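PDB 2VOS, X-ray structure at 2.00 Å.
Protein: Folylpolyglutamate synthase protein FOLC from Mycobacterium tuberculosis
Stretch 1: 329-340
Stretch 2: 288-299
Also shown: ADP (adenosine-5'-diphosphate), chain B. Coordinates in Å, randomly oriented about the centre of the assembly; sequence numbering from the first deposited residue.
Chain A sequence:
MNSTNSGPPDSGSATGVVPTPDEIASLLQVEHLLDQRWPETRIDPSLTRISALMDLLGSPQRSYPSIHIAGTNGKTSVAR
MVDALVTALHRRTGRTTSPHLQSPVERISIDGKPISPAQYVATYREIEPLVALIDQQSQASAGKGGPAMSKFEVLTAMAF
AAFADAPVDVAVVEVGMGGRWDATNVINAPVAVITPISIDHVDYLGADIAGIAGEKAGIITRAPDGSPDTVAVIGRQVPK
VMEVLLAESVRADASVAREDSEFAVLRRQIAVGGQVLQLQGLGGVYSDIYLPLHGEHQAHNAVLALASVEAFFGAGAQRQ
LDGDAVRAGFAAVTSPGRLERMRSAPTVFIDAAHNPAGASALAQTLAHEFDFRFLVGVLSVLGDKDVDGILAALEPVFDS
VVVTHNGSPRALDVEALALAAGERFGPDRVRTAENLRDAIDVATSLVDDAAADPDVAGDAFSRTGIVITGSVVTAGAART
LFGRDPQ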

# COMPACT_ATOMS: atom_id res chain seq x y z
N GLY A 329 -18.42 5.65 4.72
CA GLY A 329 -17.33 5.03 3.99
C GLY A 329 -16.05 5.03 4.80
O GLY A 329 -15.36 4.00 4.93
N PHE A 330 -15.75 6.17 5.41
CA PHE A 330 -14.54 6.23 6.25
C PHE A 330 -14.61 5.31 7.47
O PHE A 330 -13.63 4.65 7.79
CB PHE A 330 -14.25 7.67 6.68
CG PHE A 330 -13.54 8.44 5.62
CD1 PHE A 330 -12.37 7.95 5.08
CD2 PHE A 330 -14.07 9.66 5.13
CE1 PHE A 330 -11.69 8.64 4.05
CE2 PHE A 330 -13.37 10.40 4.14
CZ PHE A 330 -12.16 9.90 3.64
N ALA A 331 -15.80 5.22 8.09
CA ALA A 331 -15.96 4.36 9.21
C ALA A 331 -15.77 2.92 8.84
O ALA A 331 -15.43 2.10 9.70
CB ALA A 331 -17.33 4.55 9.86
N ALA A 332 -16.00 2.58 7.58
CA ALA A 332 -15.85 1.18 7.20
C ALA A 332 -14.43 0.84 6.70
O ALA A 332 -14.17 -0.31 6.37
CB ALA A 332 -16.85 0.84 6.10
N VAL A 333 -13.52 1.82 6.65
CA VAL A 333 -12.17 1.58 6.08
C VAL A 333 -11.42 0.56 6.92
O VAL A 333 -11.42 0.69 8.14
CB VAL A 333 -11.32 2.89 6.15
CG1 VAL A 333 -9.83 2.61 5.89
CG2 VAL A 333 -11.89 3.89 5.15
N THR A 334 -10.72 -0.37 6.26
CA THR A 334 -9.67 -1.17 6.96
C THR A 334 -8.38 -0.98 6.18
O THR A 334 -8.41 -0.60 4.97
CB THR A 334 -9.99 -2.67 7.05
OG1 THR A 334 -10.19 -3.14 5.72
CG2 THR A 334 -11.26 -2.91 7.86
N SER A 335 -7.24 -1.13 6.85
CA SER A 335 -5.97 -1.19 6.09
C SER A 335 -5.07 -2.23 6.80
O SER A 335 -4.27 -1.89 7.66
CB SER A 335 -5.31 0.18 6.00
OG SER A 335 -4.24 0.15 5.03
N PRO A 336 -5.28 -3.50 6.49
CA PRO A 336 -4.61 -4.58 7.17
C PRO A 336 -3.10 -4.38 7.09
O PRO A 336 -2.59 -3.90 6.09
CB PRO A 336 -5.00 -5.83 6.41
CG PRO A 336 -6.17 -5.39 5.42
CD PRO A 336 -6.19 -3.92 5.39
N GLY A 337 -2.43 -4.70 8.17
CA GLY A 337 -0.97 -4.57 8.23
C GLY A 337 -0.48 -3.15 8.23
O GLY A 337 0.73 -2.97 8.09
N ARG A 338 -1.35 -2.13 8.36
CA ARG A 338 -0.87 -0.73 8.59
C ARG A 338 -1.26 -0.29 10.01
O ARG A 338 -2.44 -0.00 10.31
CB ARG A 338 -1.43 0.27 7.55
CG ARG A 338 -0.74 0.15 6.15
CD ARG A 338 -0.80 -1.27 5.63
NE ARG A 338 -0.37 -1.42 4.24
CZ ARG A 338 -0.38 -2.58 3.56
NH1 ARG A 338 -0.77 -3.73 4.10
NH2 ARG A 338 0.03 -2.60 2.30
N LEU A 339 -0.26 -0.33 10.89
CA LEU A 339 -0.44 -0.09 12.30
C LEU A 339 -1.68 -0.81 12.82
O LEU A 339 -2.59 -0.20 13.42
CB LEU A 339 -0.58 1.40 12.55
CG LEU A 339 0.36 2.21 13.46
CD1 LEU A 339 1.32 1.46 14.32
CD2 LEU A 339 0.94 3.37 12.65
N GLU A 340 -1.74 -2.11 12.55
CA GLU A 340 -2.90 -2.89 12.88
C GLU A 340 -2.60 -3.68 14.17
O GLU A 340 -1.59 -4.37 14.26
CB GLU A 340 -3.25 -3.86 11.73
CG GLU A 340 -4.56 -4.61 11.96
CD GLU A 340 -4.82 -5.66 10.89
OE1 GLU A 340 -3.87 -5.95 10.12
OE2 GLU A 340 -5.94 -6.22 10.84
PB ADP B . 2.00 1.87 -0.32
O1B ADP B . 0.86 1.10 -0.94
O2B ADP B . 3.22 1.03 -0.10
O3B ADP B . 2.29 3.21 -0.92
PA ADP B . 0.57 1.64 2.26
O1A ADP B . 0.63 0.13 2.08
O2A ADP B . -0.69 2.41 2.63
O3A ADP B . 1.49 2.38 1.13
O5' ADP B . 1.53 1.87 3.55
C5' ADP B . 2.80 1.23 3.76
C4' ADP B . 3.35 1.82 5.07
O4' ADP B . 3.62 3.24 4.87
C3' ADP B . 2.34 1.85 6.22
O3' ADP B . 2.55 0.77 7.11
C2' ADP B . 2.60 3.08 7.05
O2' ADP B . 3.79 2.79 7.87
C1' ADP B . 3.18 4.01 6.02
N9 ADP B . 2.25 5.01 5.42
C8 ADP B . 1.03 4.86 4.80
N7 ADP B . 0.58 6.07 4.36
C5 ADP B . 1.57 6.98 4.60
C6 ADP B . 1.79 8.41 4.37
N6 ADP B . 0.86 9.16 3.76
N1 ADP B . 2.94 8.92 4.84
C2 ADP B . 3.90 8.24 5.52
N3 ADP B . 3.80 6.91 5.75
C4 ADP B . 2.65 6.28 5.32
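Stretch 2 288-299: DIYLPLHGEHQA

The contact between these two segments of FolC is an apolar side-chain packing supplemented by water bridges between the backbones, with no direct hydrogen bond from one stretch to the other. It illustrates how irregular chain segments can run alongside each other without forming a sheet. Stretch 2 leaves a strand at L291, passes through a loop and enters a helix before its end; stretch 1 begins in the last part of a helix that includes A331 and continues mainly as loop, with a type II turn from S335 to R338. The two chains advance in the same general sense: A331 lies nearest L291, with CA atoms 5.3 Å apart, and L339 nearest H294, at 6.7 Å between CA atoms.

The strand end meets the helix end first. I289 places CG2 3.6 Å from CD2 of F330, while L291 CD1 comes within 3.9 Å of F330 CD1 and 4.1 Å of V333 CB, so one leucine methyl serves both partners. P292, which has no amide proton to offer, sets its CD 3.3 Å from F330 O and its CG 3.4 Å from V333 O. L293 then turns its side chain toward stretch 1, and its CD1 packs 3.6 Å from V333 CG1.

Water bridges the two backbones at several points. Beside P292, water 1 donates to P292 O (2.9 Å) and V333 O (3.1 Å), and water 2 accepts from H294 N at 3.0 Å and also lies 2.9 Å from L339 O. The H294 ring presents its edge to L339, with CD2 3.7 Å from L339 O. Within the helix, H297 CE1 lies 4.0 Å from L339 CD2, and Q298 NE2 lies 4.1 Å from R338 CB. Beyond that point the R338 side chain leads away to ADP, with R338 NE and R338 NH2 each donating to ADP O1A at 2.8 Å.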

# COMPACT_ATOMS: atom_id res chain seq x y z
N ASP A 288 -17.02 15.48 11.72
CA ASP A 288 -17.24 14.28 12.52
C ASP A 288 -16.99 13.00 11.74
O ASP A 288 -17.77 12.05 11.82
CB ASP A 288 -18.67 14.24 13.08
CG ASP A 288 -18.80 13.29 14.37
OD1 ASP A 288 -17.79 13.17 15.17
OD2 ASP A 288 -19.94 12.70 14.60
N ILE A 289 -15.92 12.99 10.96
CA ILE A 289 -15.51 11.79 10.31
C ILE A 289 -14.72 10.92 11.29
O ILE A 289 -13.62 11.31 11.71
CB ILE A 289 -14.67 12.10 9.10
CG1 ILE A 289 -15.56 12.76 8.04
CG2 ILE A 289 -14.08 10.78 8.53
CD1 ILE A 289 -14.77 13.43 6.94
N TYR A 290 -15.27 9.76 11.66
CA TYR A 290 -14.51 8.82 12.45
C TYR A 290 -13.76 7.89 11.52
O TYR A 290 -14.37 7.24 10.65
CB TYR A 290 -15.42 8.04 13.42
CG TYR A 290 -14.62 6.95 14.15
CD1 TYR A 290 -13.77 7.27 15.21
CD2 TYR A 290 -14.74 5.61 13.79
CE1 TYR A 290 -13.03 6.26 15.89
CE2 TYR A 290 -13.97 4.57 14.47
CZ TYR A 290 -13.12 4.93 15.50
OH TYR A 290 -12.41 3.96 16.21
N LEU A 291 -12.43 7.84 11.67
CA LEU A 291 -11.63 6.93 10.84
C LEU A 291 -11.01 5.90 11.79
O LEU A 291 -10.25 6.30 12.69
CB LEU A 291 -10.52 7.73 10.16
CG LEU A 291 -9.61 6.88 9.25
CD1 LEU A 291 -10.36 6.43 8.00
CD2 LEU A 291 -8.40 7.70 8.87
N PRO A 292 -11.34 4.60 11.64
CA PRO A 292 -10.77 3.66 12.62
C PRO A 292 -9.29 3.23 12.30
O PRO A 292 -8.99 2.03 12.24
CB PRO A 292 -11.71 2.46 12.54
CG PRO A 292 -12.10 2.41 11.02
CD PRO A 292 -12.17 3.94 10.63
N LEU A 293 -8.39 4.19 12.07
CA LEU A 293 -7.00 3.88 11.78
C LEU A 293 -6.19 4.89 12.60
O LEU A 293 -6.63 6.05 12.81
CB LEU A 293 -6.66 4.10 10.28
CG LEU A 293 -7.38 3.22 9.27
CD1 LEU A 293 -6.97 3.62 7.85
CD2 LEU A 293 -7.04 1.73 9.56
N HIS A 294 -5.00 4.48 13.01
CA HIS A 294 -4.14 5.30 13.79
C HIS A 294 -3.17 6.03 12.85
O HIS A 294 -2.77 5.52 11.81
CB HIS A 294 -3.33 4.42 14.76
CG HIS A 294 -4.16 3.56 15.66
ND1 HIS A 294 -4.99 4.07 16.64
CD2 HIS A 294 -4.23 2.20 15.78
CE1 HIS A 294 -5.58 3.07 17.27
NE2 HIS A 294 -5.13 1.93 16.77
N GLY A 295 -2.77 7.23 13.24
CA GLY A 295 -1.68 7.91 12.56
C GLY A 295 -2.12 9.20 11.88
O GLY A 295 -3.13 9.21 11.18
N GLU A 296 -1.37 10.28 12.10
CA GLU A 296 -1.62 11.51 11.36
C GLU A 296 -1.54 11.25 9.85
O GLU A 296 -2.26 11.84 9.06
CB GLU A 296 -0.67 12.66 11.77
CG GLU A 296 -1.05 13.95 11.00
CD GLU A 296 -0.04 15.06 11.09
OE1 GLU A 296 0.73 15.07 12.10
OE2 GLU A 296 -0.04 15.93 10.17
N HIS A 297 -0.62 10.41 9.42
CA HIS A 297 -0.52 10.13 7.99
C HIS A 297 -1.81 9.59 7.41
O HIS A 297 -2.12 9.84 6.23
CB HIS A 297 0.58 9.13 7.67
CG HIS A 297 0.49 7.84 8.44
ND1 HIS A 297 0.74 7.77 9.80
CD2 HIS A 297 0.30 6.55 8.03
CE1 HIS A 297 0.60 6.51 10.20
NE2 HIS A 297 0.40 5.75 9.14
N GLN A 298 -2.56 8.81 8.19
CA GLN A 298 -3.84 8.31 7.68
C GLN A 298 -4.90 9.44 7.51
O GLN A 298 -5.79 9.34 6.71
CB GLN A 298 -4.38 7.12 8.49
CG GLN A 298 -3.41 5.89 8.43
CD GLN A 298 -3.42 5.21 7.07
OE1 GLN A 298 -4.02 5.70 6.12
NE2 GLN A 298 -2.80 4.05 6.98
N ALA A 299 -4.80 10.50 8.30
CA ALA A 299 -5.69 11.63 8.06
C ALA A 299 -5.42 12.26 6.70
O ALA A 299 -6.34 12.71 6.00
CB ALA A 299 -5.53 12.73 9.22
O HOH W 1 -9.64 -0.22 10.52
O HOH W 2 -4.35 1.71 12.21
O HOH W 3 -2.81 3.14 10.28